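Local coordinates for protein alpha-/beta-galactoside alpha-2,3-sialyltransferase (Photobacterium phosphoreum, PDB 2ZWI) that probably transfers sialic acid from a CMP-activated donor to alpha- and beta-galactosides in alpha-2,3 linkage, using a two-domain GT-B fold with a nucleotide-binding cleft, at residues Ile238-Asn243 with Ser324-Leu329; Ala247-Gln252 with Gln288-Ala293; Asp254-Ala259 with Asp292-Ile297; Ser264-Asn269 with Asp365-Ser370. All coordinates share one frame; numbering follows the deposited sequence. Where two conformers were deposited one is given.

Following the chain from the N terminus, the first, seven-stranded sheet is complete before any contact opens; all four lie in the second half, around the six-stranded parallel sheet. Contact 1 begins at strand 236-240 and closes its loop 81 residues later, beside the bound nucleotide. Nested inside that loop are contacts 2 and 3, which share Asp292 and Ala293; both pair helix 249-259 with helix 287-294, contact 3 also taking in the turn that follows. Contact 4 starts in the loop behind helix 249-259 and closes only at edge strand 366-368, so it crosses the other three. Together they tie the nucleotide end of the sheet to its outer helical layer and C-terminal edge.

Contact 1 of 4, residues Ile238-Asn243 with Ser324-Leu329; sequences IFIGTN and SVFFSL. With C5P (cytidine-5'-monophosphate), chain C.
Ile240, the last residue of strand 236-240, packs its side chain against Phe326 and Val325 near the start of a short, weakly bonded helical turn at about 325-328. The closer fit is with the phenylalanine: Ile240 CG1 comes to 3.8 Å from Phe326 CZ, the two side chains sliding past each other in opposite directions, with the isoleucine meeting the ring obliquely. The loose part of the contact is toward Val325, where the approach is tip to tip and slacker, Ile240 CD1 standing 4.1 Å from Val325 CG1. The valine is turned with CG1 anti to the backbone N (chi1 165°), which directs that methyl to Ile240 and leaves CG2 over a face of the cytosine, 3.5 Å from C5P N1. In a GT-B fold the nucleotide lies in the cleft at the C-terminal ends of the strands of the second domain, and here both segments serve that site. Gly241 O accepts a bond of 2.9 Å from C5P N4, while Ile240 CG2 rests 3.5 Å from the same amino nitrogen. At the phosphate, C5P O1P takes two bonds from one residue: Ser324 N at 2.9 Å with a nearly straight 164°, and Ser324 OG at 2.6 Å. That buried hydroxyl is itself closely gripped, being bonded also to Ser114 N, at the start of helix 114-125, and to a glycerol probably from the crystallisation liquor.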
loop_
_atom_site.group_PDB
_atom_site.type_symbol
_atom_site.label_atom_id
_atom_site.label_comp_id
_atom_site.label_asym_id
_atom_site.label_seq_id
_atom_site.Cartn_x
_atom_site.Cartn_y
_atom_site.Cartn_z
ATOM N N ILE A 238 5.962 18.305 4.855
ATOM C CA ILE A 238 6.393 17.546 3.671
ATOM C C ILE A 238 5.412 17.730 2.513
ATOM O O ILE A 238 4.207 17.470 2.657
ATOM C CB ILE A 238 6.559 16.034 3.966
ATOM C CG1 ILE A 238 7.586 15.810 5.083
ATOM C CG2 ILE A 238 6.951 15.268 2.677
ATOM C CD1 ILE A 238 7.794 14.330 5.447
ATOM N N PHE A 239 5.940 18.203 1.379
ATOM C CA PHE A 239 5.196 18.253 0.133
ATOM C C PHE A 239 5.294 16.907 -0.547
ATOM O O PHE A 239 6.406 16.454 -0.834
ATOM C CB PHE A 239 5.765 19.312 -0.820
ATOM C CG PHE A 239 4.953 19.477 -2.081
ATOM C CD1 PHE A 239 3.873 20.356 -2.109
ATOM C CD2 PHE A 239 5.272 18.761 -3.239
ATOM C CE1 PHE A 239 3.108 20.514 -3.276
ATOM C CE2 PHE A 239 4.507 18.900 -4.410
ATOM C CZ PHE A 239 3.423 19.771 -4.422
ATOM N N ILE A 240 4.137 16.284 -0.798
ATOM C CA ILE A 240 4.056 14.991 -1.482
ATOM C C ILE A 240 4.012 15.199 -2.994
ATOM O O ILE A 240 3.000 15.608 -3.545
ATOM C CB ILE A 240 2.816 14.152 -1.011
ATOM C CG1 ILE A 240 2.855 13.900 0.505
ATOM C CG2 ILE A 240 2.684 12.819 -1.798
ATOM C CD1 ILE A 240 4.201 13.398 1.011
ATOM N N GLY A 241 5.129 14.912 -3.653
ATOM C CA GLY A 241 5.238 15.070 -5.092
ATOM C C GLY A 241 4.585 13.951 -5.888
ATOM O O GLY A 241 4.307 12.864 -5.363
ATOM N N THR A 242 4.346 14.224 -7.169
ATOM C CA THR A 242 3.836 13.207 -8.075
ATOM C C THR A 242 4.781 13.078 -9.282
ATOM O O THR A 242 5.879 13.646 -9.267
ATOM C CB THR A 242 2.353 13.479 -8.477
ATOM O OG1 THR A 242 1.839 12.346 -9.180
ATOM C CG2 THR A 242 2.230 14.732 -9.364
ATOM N N ASN A 243 4.371 12.331 -10.308
ATOM C CA ASN A 243 5.152 12.244 -11.543
ATOM C C ASN A 243 4.399 12.841 -12.751
ATOM O O ASN A 243 3.258 13.322 -12.619
ATOM C CB ASN A 243 5.624 10.798 -11.803
ATOM C CG ASN A 243 4.476 9.806 -11.856
ATOM O OD1 ASN A 243 3.479 10.029 -12.538
ATOM N ND2 ASN A 243 4.613 8.701 -11.136
ATOM N N SER A 324 -1.490 7.649 -3.279
ATOM C CA SER A 324 -1.679 6.566 -2.309
ATOM C C SER A 324 -1.076 6.867 -0.939
ATOM O O SER A 324 -1.547 6.336 0.067
ATOM C CB SER A 324 -1.084 5.259 -2.832
ATOM O OG SER A 324 -1.621 4.933 -4.099
ATOM N N VAL A 325 -0.038 7.705 -0.904
ATOM C CA VAL A 325 0.630 8.105 0.356
ATOM C C VAL A 325 -0.357 8.575 1.433
ATOM O O VAL A 325 -0.253 8.179 2.599
ATOM C CB VAL A 325 1.691 9.221 0.116
ATOM C CG1 VAL A 325 2.112 9.885 1.435
ATOM C CG2 VAL A 325 2.902 8.662 -0.598
ATOM N N PHE A 326 -1.320 9.407 1.037
ATOM C CA PHE A 326 -2.289 9.966 1.981
ATOM C C PHE A 326 -3.212 8.918 2.615
ATOM O O PHE A 326 -3.798 9.188 3.655
ATOM C CB PHE A 326 -3.135 11.068 1.325
ATOM C CG PHE A 326 -2.341 12.271 0.863
ATOM C CD1 PHE A 326 -2.026 13.308 1.750
ATOM C CD2 PHE A 326 -1.939 12.385 -0.467
ATOM C CE1 PHE A 326 -1.309 14.442 1.313
ATOM C CE2 PHE A 326 -1.230 13.503 -0.913
ATOM C CZ PHE A 326 -0.904 14.535 -0.022
ATOM N N PHE A 327 -3.341 7.738 1.995
ATOM C CA PHE A 327 -4.166 6.638 2.533
ATOM C C PHE A 327 -3.543 5.920 3.732
ATOM O O PHE A 327 -4.265 5.377 4.576
ATOM C CB PHE A 327 -4.491 5.609 1.445
ATOM C CG PHE A 327 -5.536 6.067 0.465
ATOM C CD1 PHE A 327 -6.876 5.727 0.647
ATOM C CD2 PHE A 327 -5.183 6.838 -0.643
ATOM C CE1 PHE A 327 -7.847 6.156 -0.263
ATOM C CE2 PHE A 327 -6.155 7.269 -1.555
ATOM C CZ PHE A 327 -7.481 6.926 -1.362
ATOM N N SER A 328 -2.217 5.896 3.804
ATOM C CA SER A 328 -1.534 5.232 4.923
ATOM C C SER A 328 -1.027 6.217 5.977
ATOM O O SER A 328 -0.572 5.812 7.054
ATOM C CB SER A 328 -0.390 4.351 4.421
ATOM O OG SER A 328 0.571 5.116 3.729
ATOM N N LEU A 329 -1.105 7.506 5.662
ATOM C CA LEU A 329 -0.645 8.545 6.565
ATOM C C LEU A 329 -1.500 8.555 7.830
ATOM O O LEU A 329 -2.726 8.564 7.741
ATOM C CB LEU A 329 -0.722 9.904 5.867
ATOM C CG LEU A 329 -0.004 11.090 6.493
ATOM C CD1 LEU A 329 1.493 10.872 6.480
ATOM C CD2 LEU A 329 -0.365 12.342 5.742
HETATM O O3P C5P C . 1.125 8.439 -5.810
HETATM P P C5P C . 0.997 6.981 -6.033
HETATM O O1P C5P C . -0.423 6.595 -5.754
HETATM O O2P C5P C . 1.556 6.641 -7.389
HETATM O "O5'" C5P C . 1.909 6.299 -4.912
HETATM C "C5'" C5P C . 2.256 4.917 -4.953
HETATM C "C4'" C5P C . 3.374 4.698 -3.946
HETATM O "O4'" C5P C . 4.511 5.520 -4.272
HETATM C "C3'" C5P C . 2.975 5.151 -2.549
HETATM O "O3'" C5P C . 2.290 4.126 -1.840
HETATM C "C2'" C5P C . 4.303 5.452 -1.906
HETATM O "O2'" C5P C . 5.004 4.238 -1.614
HETATM C "C1'" C5P C . 5.083 6.047 -3.059
HETATM N N1 C5P C . 5.151 7.514 -3.092
HETATM C C2 C5P C . 6.087 8.156 -2.254
HETATM N N3 C5P C . 6.222 9.496 -2.287
HETATM C C4 C5P C . 5.455 10.243 -3.108
HETATM C C5 C5P C . 4.525 9.644 -3.950
HETATM C C6 C5P C . 4.390 8.249 -3.925
HETATM O O2 C5P C . 6.784 7.489 -1.459
HETATM N N4 C5P C . 5.632 11.585 -3.116
#

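Contact 2 of 4, residues Ala247-Gln252 with Gln288-Ala293; sequences ATAEQQ and QQIIDA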
loop_
_atom_site.group_PDB
_atom_site.type_symbol
_atom_site.label_atom_id
_atom_site.label_comp_id
_atom_site.label_asym_id
_atom_site.label_seq_id
_atom_site.Cartn_x
_atom_site.Cartn_y
_atom_site.Cartn_z
ATOM N N ALA A 247 1.097 15.430 -13.039
ATOM C CA ALA A 247 1.425 16.870 -13.037
ATOM C C ALA A 247 2.803 17.185 -13.624
ATOM O O ALA A 247 3.695 16.334 -13.665
ATOM C CB ALA A 247 1.300 17.461 -11.617
ATOM N N THR A 248 2.975 18.419 -14.076
ATOM C CA THR A 248 4.277 18.861 -14.551
ATOM C C THR A 248 5.063 19.400 -13.362
ATOM O O THR A 248 4.488 19.624 -12.296
ATOM C CB THR A 248 4.140 19.961 -15.606
ATOM O OG1 THR A 248 3.551 21.112 -15.002
ATOM C CG2 THR A 248 3.260 19.482 -16.782
ATOM N N ALA A 249 6.366 19.621 -13.547
ATOM C CA ALA A 249 7.174 20.226 -12.502
ATOM C C ALA A 249 6.715 21.673 -12.235
ATOM O O ALA A 249 6.540 22.071 -11.086
ATOM C CB ALA A 249 8.647 20.163 -12.861
ATOM N N GLU A 250 6.499 22.440 -13.309
ATOM C CA GLU A 250 5.986 23.813 -13.206
ATOM C C GLU A 250 4.714 23.904 -12.357
ATOM O O GLU A 250 4.580 24.805 -11.529
ATOM C CB GLU A 250 5.720 24.395 -14.606
ATOM C CG GLU A 250 5.346 25.882 -14.616
ATOM C CD GLU A 250 4.950 26.394 -16.002
ATOM O OE1 GLU A 250 5.073 27.623 -16.250
ATOM O OE2 GLU A 250 4.516 25.566 -16.843
ATOM N N GLN A 251 3.781 22.972 -12.551
ATOM C CA GLN A 251 2.504 23.027 -11.821
ATOM C C GLN A 251 2.715 22.809 -10.322
ATOM O O GLN A 251 2.110 23.496 -9.499
ATOM C CB GLN A 251 1.505 22.035 -12.389
ATOM C CG GLN A 251 0.929 22.442 -13.758
ATOM C CD GLN A 251 0.222 21.291 -14.454
ATOM O OE1 GLN A 251 -0.493 21.493 -15.437
ATOM N NE2 GLN A 251 0.414 20.075 -13.947
ATOM N N GLN A 252 3.609 21.880 -9.981
ATOM C CA GLN A 252 3.995 21.655 -8.589
ATOM C C GLN A 252 4.784 22.832 -7.967
ATOM O O GLN A 252 4.584 23.162 -6.796
ATOM C CB GLN A 252 4.742 20.326 -8.456
ATOM C CG GLN A 252 3.800 19.132 -8.694
ATOM C CD GLN A 252 4.512 17.815 -8.828
ATOM O OE1 GLN A 252 4.791 17.144 -7.836
ATOM N NE2 GLN A 252 4.782 17.414 -10.066
ATOM N N GLN A 288 14.587 17.533 -8.947
ATOM C CA GLN A 288 15.581 18.582 -8.709
ATOM C C GLN A 288 15.086 19.976 -9.126
ATOM O O GLN A 288 15.392 20.956 -8.445
ATOM C CB GLN A 288 16.931 18.248 -9.359
ATOM C CG GLN A 288 18.123 19.012 -8.737
ATOM C CD GLN A 288 18.279 18.756 -7.238
ATOM O OE1 GLN A 288 18.392 17.612 -6.800
ATOM N NE2 GLN A 288 18.282 19.825 -6.451
ATOM N N GLN A 289 14.315 20.053 -10.217
ATOM C CA GLN A 289 13.716 21.310 -10.695
ATOM C C GLN A 289 12.805 21.958 -9.639
ATOM O O GLN A 289 12.868 23.175 -9.399
ATOM C CB GLN A 289 12.880 21.076 -11.958
ATOM C CG GLN A 289 13.627 20.571 -13.193
ATOM C CD GLN A 289 12.732 20.488 -14.428
ATOM O OE1 GLN A 289 13.210 20.507 -15.568
ATOM N NE2 GLN A 289 11.437 20.411 -14.207
ATOM N N ILE A 290 11.939 21.139 -9.043
ATOM C CA ILE A 290 11.017 21.582 -7.997
ATOM C C ILE A 290 11.786 21.988 -6.732
ATOM O O ILE A 290 11.563 23.080 -6.193
ATOM C CB ILE A 290 9.951 20.490 -7.663
ATOM C CG1 ILE A 290 9.225 20.006 -8.936
ATOM C CG2 ILE A 290 8.953 21.011 -6.627
ATOM C CD1 ILE A 290 8.332 18.784 -8.729
ATOM N N ILE A 291 12.697 21.118 -6.285
ATOM C CA ILE A 291 13.485 21.313 -5.057
ATOM C C ILE A 291 14.312 22.599 -5.087
ATOM O O ILE A 291 14.439 23.293 -4.077
ATOM C CB ILE A 291 14.414 20.089 -4.765
ATOM C CG1 ILE A 291 13.601 18.907 -4.244
ATOM C CG2 ILE A 291 15.500 20.435 -3.746
ATOM C CD1 ILE A 291 14.338 17.569 -4.334
ATOM N N ASP A 292 14.861 22.909 -6.252
ATOM C CA ASP A 292 15.711 24.077 -6.413
ATOM C C ASP A 292 14.887 25.345 -6.397
ATOM O O ASP A 292 15.267 26.330 -5.753
ATOM C CB ASP A 292 16.494 23.992 -7.727
ATOM C CG ASP A 292 17.642 23.001 -7.661
ATOM O OD1 ASP A 292 18.017 22.569 -6.539
ATOM O OD2 ASP A 292 18.175 22.662 -8.743
ATOM N N ALA A 293 13.753 25.315 -7.101
ATOM C CA ALA A 293 12.894 26.490 -7.232
ATOM C C ALA A 293 12.356 26.953 -5.884
ATOM O O ALA A 293 11.962 28.124 -5.744
ATOM C CB ALA A 293 11.759 26.223 -8.204
#
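Ile290 points its extended branch across Gln252, and the two side chains cross obliquely. Its chi2 of 171° stretches CD1 away from helix 287-294 to lie 3.9 Å from Gln252 CB and equally near Gln252 CD, so the methyl touches both the aliphatic root and the flat amide of the glutamine. One carbon back, Ile290 CG1 faces Ala249 CB at 4.0 Å; the small methyl lets the backbones close to 6.1 Å between the CA atoms of Ala249 and Ile290. Both helices belong to the outer layer of a Rossmann-like domain, 249-259 linking parallel neighbours 236-240 and 275-279, and 287-294 linking 275-279 to 297-299, in successive beta-alpha-beta crossovers. Gln252 is kept in place against the isoleucine by bonds at either end of its amide. NE2 donates to Thr248 O at 3.2 Å and 163°, approaching from above the carbonyl plane yet within the amide's own plane, while OE1 accepts from Thr242 N in the loop beside the nucleotide. Thr248 also N-caps the helix, its OG1 accepting from Gln251 N at 3.1 Å. Gln289, exposed, brings the NE2 end of its extended chain to the Ala249 methyl, at a modelled separation too short to lean on.

Contact 3 of 4, residues Asp254-Ala259 with Asp292-Ile297; sequences DILTEA and DAHNMI
Leu256 presses its CB onto one face of the His294 imidazole. The carbon lies 3.6 Å from the ring centroid and 22° off the ring normal, a CH-pi contact displaced slightly toward the rim, with Leu256 CB 3.4 Å from His294 NE2. Thr257, one residue on, takes the ring's edge instead, its side chain crossing the histidine at about a right angle; how closely its CG2 approaches is doubtful, because the modelled threonine torsion is unusual. Beyond CB, Leu256 continues toward Met296, and the two meet tip to tip with Leu256 CD1 3.7 Å from Met296 SD. The methionine's bend at chi3 (-61°) keeps Met296 CE within 3.8 Å of Leu256 CD1 while turning it toward helix 287-294. What fixes the imidazole is a hydrogen bond from outside the two segments: NE2 pairs with Ile253 O on the preceding turn of helix 249-259, consistent with a proton on that nitrogen, while ND1 has a weak bond to Lys260 NZ. Behind the histidine, the chain leaves helix 287-294 through a Schellman motif at Asn295, whose phi of 49° redirects the backbone and delivers Met296 to the leucine. The contact joins two neighbouring helices that pack on the sheet: Leu256 reaches down to Phe239 of strand 236-240, Met296 to Leu276 and Phe278 of strand 275-279, and Ile297 starts edge strand 297-299.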
loop_
_atom_site.group_PDB
_atom_site.type_symbol
_atom_site.label_atom_id
_atom_site.label_comp_id
_atom_site.label_asym_id
_atom_site.label_seq_id
_atom_site.Cartn_x
_atom_site.Cartn_y
_atom_site.Cartn_z
ATOM N N ASP A 254 4.375 25.940 -8.937
ATOM C CA ASP A 254 3.318 26.947 -8.783
ATOM C C ASP A 254 2.457 26.723 -7.529
ATOM O O ASP A 254 2.131 27.680 -6.807
ATOM C CB ASP A 254 2.427 26.994 -10.027
ATOM C CG ASP A 254 3.117 27.634 -11.240
ATOM O OD1 ASP A 254 2.538 27.518 -12.342
ATOM O OD2 ASP A 254 4.213 28.248 -11.110
ATOM N N ILE A 255 2.092 25.464 -7.290
ATOM C CA ILE A 255 1.368 25.057 -6.071
ATOM C C ILE A 255 2.154 25.452 -4.828
ATOM O O ILE A 255 1.585 25.954 -3.873
ATOM C CB ILE A 255 1.086 23.535 -6.018
ATOM C CG1 ILE A 255 0.040 23.136 -7.054
ATOM C CG2 ILE A 255 0.588 23.100 -4.615
ATOM C CD1 ILE A 255 0.072 21.673 -7.405
ATOM N N LEU A 256 3.453 25.199 -4.837
ATOM C CA LEU A 256 4.303 25.576 -3.713
ATOM C C LEU A 256 4.429 27.093 -3.520
ATOM O O LEU A 256 4.531 27.559 -2.369
ATOM C CB LEU A 256 5.670 24.925 -3.824
ATOM C CG LEU A 256 5.667 23.490 -3.322
ATOM C CD1 LEU A 256 6.823 22.717 -3.964
ATOM C CD2 LEU A 256 5.700 23.440 -1.795
ATOM N N THR A 257 4.409 27.866 -4.609
ATOM C CA THR A 257 4.457 29.321 -4.424
ATOM C C THR A 257 3.135 29.879 -3.906
ATOM O O THR A 257 3.147 30.780 -3.086
ATOM C CB THR A 257 5.050 30.179 -5.604
ATOM O OG1 THR A 257 4.058 31.056 -6.170
ATOM C CG2 THR A 257 5.748 29.375 -6.638
ATOM N N GLU A 258 2.008 29.310 -4.341
ATOM C CA GLU A 258 0.707 29.668 -3.786
ATOM C C GLU A 258 0.594 29.296 -2.295
ATOM O O GLU A 258 0.104 30.088 -1.476
ATOM C CB GLU A 258 -0.416 29.013 -4.598
ATOM C CG GLU A 258 -1.815 29.604 -4.342
ATOM C CD GLU A 258 -1.944 31.060 -4.779
ATOM O OE1 GLU A 258 -2.871 31.747 -4.306
ATOM O OE2 GLU A 258 -1.120 31.522 -5.588
ATOM N N ALA A 259 1.047 28.096 -1.947
ATOM C CA ALA A 259 1.025 27.618 -0.556
ATOM C C ALA A 259 1.835 28.497 0.391
ATOM O O ALA A 259 1.485 28.644 1.563
ATOM C CB ALA A 259 1.510 26.165 -0.480
ATOM N N ASP A 292 14.861 22.909 -6.252
ATOM C CA ASP A 292 15.711 24.077 -6.413
ATOM C C ASP A 292 14.887 25.345 -6.397
ATOM O O ASP A 292 15.267 26.330 -5.753
ATOM C CB ASP A 292 16.494 23.992 -7.727
ATOM C CG ASP A 292 17.642 23.001 -7.661
ATOM O OD1 ASP A 292 18.017 22.569 -6.539
ATOM O OD2 ASP A 292 18.175 22.662 -8.743
ATOM N N ALA A 293 13.753 25.315 -7.101
ATOM C CA ALA A 293 12.894 26.490 -7.232
ATOM C C ALA A 293 12.356 26.953 -5.884
ATOM O O ALA A 293 11.962 28.124 -5.744
ATOM C CB ALA A 293 11.759 26.223 -8.204
ATOM N N HIS A 294 12.361 26.050 -4.897
ATOM C CA HIS A 294 11.811 26.356 -3.578
ATOM C C HIS A 294 12.721 26.183 -2.349
ATOM O O HIS A 294 12.274 26.393 -1.213
ATOM C CB HIS A 294 10.457 25.675 -3.385
ATOM C CG HIS A 294 9.369 26.302 -4.190
ATOM N ND1 HIS A 294 8.887 27.567 -3.926
ATOM C CD2 HIS A 294 8.695 25.862 -5.277
ATOM C CE1 HIS A 294 7.951 27.871 -4.805
ATOM N NE2 HIS A 294 7.812 26.852 -5.634
ATOM N N ASN A 295 13.983 25.833 -2.572
ATOM C CA ASN A 295 14.933 25.594 -1.478
ATOM C C ASN A 295 14.379 24.668 -0.401
ATOM O O ASN A 295 14.350 25.002 0.786
ATOM C CB ASN A 295 15.413 26.909 -0.860
ATOM C CG ASN A 295 16.314 27.681 -1.783
ATOM O OD1 ASN A 295 16.743 27.177 -2.827
ATOM N ND2 ASN A 295 16.610 28.915 -1.409
ATOM N N MET A 296 13.950 23.493 -0.834
ATOM C CA MET A 296 13.335 22.530 0.060
ATOM C C MET A 296 14.340 21.466 0.463
ATOM O O MET A 296 15.229 21.117 -0.307
ATOM C CB MET A 296 12.132 21.897 -0.628
ATOM C CG MET A 296 10.965 22.868 -0.781
ATOM S SD MET A 296 9.608 22.127 -1.664
ATOM C CE MET A 296 10.387 21.767 -3.221
ATOM N N ILE A 297 14.190 20.953 1.675
ATOM C CA ILE A 297 14.996 19.823 2.123
ATOM C C ILE A 297 14.530 18.555 1.393
ATOM O O ILE A 297 13.382 18.143 1.524
ATOM C CB ILE A 297 14.904 19.625 3.658
ATOM C CG1 ILE A 297 15.325 20.904 4.392
ATOM C CG2 ILE A 297 15.745 18.436 4.102
ATOM C CD1 ILE A 297 15.337 20.763 5.900
#

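Contact 4 of 4, residues Ser264-Asn269 with Asp365-Ser370; sequences SPIITN and DVKLIS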
loop_
_atom_site.group_PDB
_atom_site.type_symbol
_atom_site.label_atom_id
_atom_site.label_comp_id
_atom_site.label_asym_id
_atom_site.label_seq_id
_atom_site.Cartn_x
_atom_site.Cartn_y
_atom_site.Cartn_z
ATOM N N SER A 264 -3.609 33.265 0.577
ATOM C CA SER A 264 -4.145 32.723 -0.662
ATOM C C SER A 264 -5.635 32.439 -0.508
ATOM O O SER A 264 -6.051 31.891 0.518
ATOM C CB SER A 264 -3.408 31.432 -1.046
ATOM O OG SER A 264 -4.048 30.790 -2.135
ATOM N N PRO A 265 -6.448 32.818 -1.515
ATOM C CA PRO A 265 -7.851 32.400 -1.552
ATOM C C PRO A 265 -8.031 30.942 -1.977
ATOM O O PRO A 265 -9.140 30.398 -1.865
ATOM C CB PRO A 265 -8.457 33.319 -2.620
ATOM C CG PRO A 265 -7.334 33.656 -3.504
ATOM C CD PRO A 265 -6.107 33.700 -2.647
ATOM N N ILE A 266 -6.958 30.337 -2.487
ATOM C CA ILE A 266 -6.984 28.972 -3.010
ATOM C C ILE A 266 -6.422 28.052 -1.948
ATOM O O ILE A 266 -7.131 27.211 -1.414
ATOM C CB ILE A 266 -6.141 28.844 -4.310
ATOM C CG1 ILE A 266 -6.749 29.704 -5.427
ATOM C CG2 ILE A 266 -6.040 27.386 -4.750
ATOM C CD1 ILE A 266 -5.715 30.267 -6.418
ATOM N N ILE A 267 -5.145 28.223 -1.636
ATOM C CA ILE A 267 -4.537 27.459 -0.563
ATOM C C ILE A 267 -4.672 28.258 0.741
ATOM O O ILE A 267 -3.776 29.018 1.110
ATOM C CB ILE A 267 -3.069 27.080 -0.887
ATOM C CG1 ILE A 267 -2.995 26.369 -2.248
ATOM C CG2 ILE A 267 -2.477 26.207 0.233
ATOM C CD1 ILE A 267 -1.585 25.987 -2.693
ATOM N N THR A 268 -5.808 28.090 1.418
ATOM C CA THR A 268 -6.094 28.832 2.655
ATOM C C THR A 268 -5.216 28.391 3.835
ATOM O O THR A 268 -4.894 29.199 4.702
ATOM C CB THR A 268 -7.604 28.801 3.034
ATOM O OG1 THR A 268 -8.032 27.449 3.221
ATOM C CG2 THR A 268 -8.458 29.450 1.928
ATOM N N ASN A 269 -4.820 27.116 3.844
ATOM C CA ASN A 269 -3.873 26.573 4.828
ATOM C C ASN A 269 -2.437 26.782 4.393
ATOM O O ASN A 269 -1.857 25.930 3.707
ATOM C CB ASN A 269 -4.077 25.070 5.017
ATOM C CG ASN A 269 -5.373 24.730 5.674
ATOM O OD1 ASN A 269 -5.978 23.693 5.367
ATOM N ND2 ASN A 269 -5.820 25.580 6.594
ATOM N N ASP A 365 -10.316 21.672 1.406
ATOM C CA ASP A 365 -8.869 21.632 1.153
ATOM C C ASP A 365 -8.513 20.876 -0.130
ATOM O O ASP A 365 -7.333 20.767 -0.495
ATOM C CB ASP A 365 -8.131 21.041 2.364
ATOM C CG ASP A 365 -8.349 21.850 3.643
ATOM O OD1 ASP A 365 -8.503 23.082 3.560
ATOM O OD2 ASP A 365 -8.359 21.256 4.739
ATOM N N VAL A 366 -9.541 20.369 -0.807
ATOM C CA VAL A 366 -9.411 19.746 -2.120
ATOM C C VAL A 366 -9.299 20.812 -3.224
ATOM O O VAL A 366 -10.186 21.656 -3.387
ATOM C CB VAL A 366 -10.617 18.818 -2.431
ATOM C CG1 VAL A 366 -10.545 18.317 -3.886
ATOM C CG2 VAL A 366 -10.692 17.646 -1.433
ATOM N N LYS A 367 -8.216 20.750 -3.990
ATOM C CA LYS A 367 -7.965 21.726 -5.040
ATOM C C LYS A 367 -7.639 21.029 -6.365
ATOM O O LYS A 367 -7.161 19.890 -6.383
ATOM C CB LYS A 367 -6.832 22.675 -4.604
ATOM C CG LYS A 367 -7.259 23.821 -3.626
ATOM C CD LYS A 367 -7.560 23.312 -2.219
ATOM C CE LYS A 367 -7.927 24.387 -1.201
ATOM N NZ LYS A 367 -9.213 25.108 -1.454
ATOM N N LEU A 368 -7.923 21.707 -7.472
ATOM C CA LEU A 368 -7.609 21.189 -8.804
ATOM C C LEU A 368 -6.421 21.947 -9.385
ATOM O O LEU A 368 -6.247 23.130 -9.112
ATOM C CB LEU A 368 -8.808 21.323 -9.752
ATOM C CG LEU A 368 -10.157 20.689 -9.410
ATOM C CD1 LEU A 368 -11.043 21.700 -8.713
ATOM C CD2 LEU A 368 -10.833 20.192 -10.672
ATOM N N ILE A 369 -5.614 21.266 -10.196
ATOM C CA ILE A 369 -4.438 21.895 -10.806
ATOM C C ILE A 369 -4.844 23.066 -11.722
ATOM O O ILE A 369 -4.087 24.023 -11.897
ATOM C CB ILE A 369 -3.524 20.858 -11.530
ATOM C CG1 ILE A 369 -2.880 19.909 -10.508
ATOM C CG2 ILE A 369 -2.444 21.558 -12.337
ATOM C CD1 ILE A 369 -2.299 18.611 -11.101
ATOM N N SER A 370 -6.053 22.988 -12.272
ATOM C CA SER A 370 -6.629 24.066 -13.082
ATOM C C SER A 370 -6.929 25.337 -12.271
ATOM O O SER A 370 -7.147 26.407 -12.848
ATOM C CB SER A 370 -7.904 23.573 -13.760
ATOM O OG SER A 370 -8.803 23.076 -12.786
#
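Ser264 OG holds the bend that sets Ile266 against Lys367. It accepts from Ile267 N at 2.8 Å and 142° and from Ile266 N at 3.0 Å and 146°, so the same hydroxyl oxygen makes both an ST turn and an ST motif; Glu258 OE1 of helix 249-259 is a further partner. Across the contact, the lysine runs obliquely over the isoleucine, its CG lying 3.9 Å from Ile266 CG2. The lysine chain is bent twice rather than extended, at chi2 and again at chi4, and this folding turns the amino end back under the loop. There the modelled approach to Ile266 O is doubtful, since Lys367 CE sits implausibly close to that oxygen, while the clear hydrogen bond of NZ is to Asn364 O, just before the strand. At the far end of the interface Asn269 and Asp365 cross at about a right angle, with the amide and carboxylate planes inclined by 61°. The segment 365-370 carries the outermost strand of the six-stranded sheet, 366-368, bonded through Lys367 to Ile338 and Tyr340 of strand 334-340. Ile267 turns to the interior and touches Phe337 and Phe339 of that neighbouring strand, as well as helix 249-259. Far from the nucleotide and zinc sites, this is a surface contact: the bond to Asn364 O would probably favour the charged form of Lys367, and although the orientation of the Asn269 amide is doubtful, with the side chain turned back its NH2 could bond to the carboxylate of Asp365.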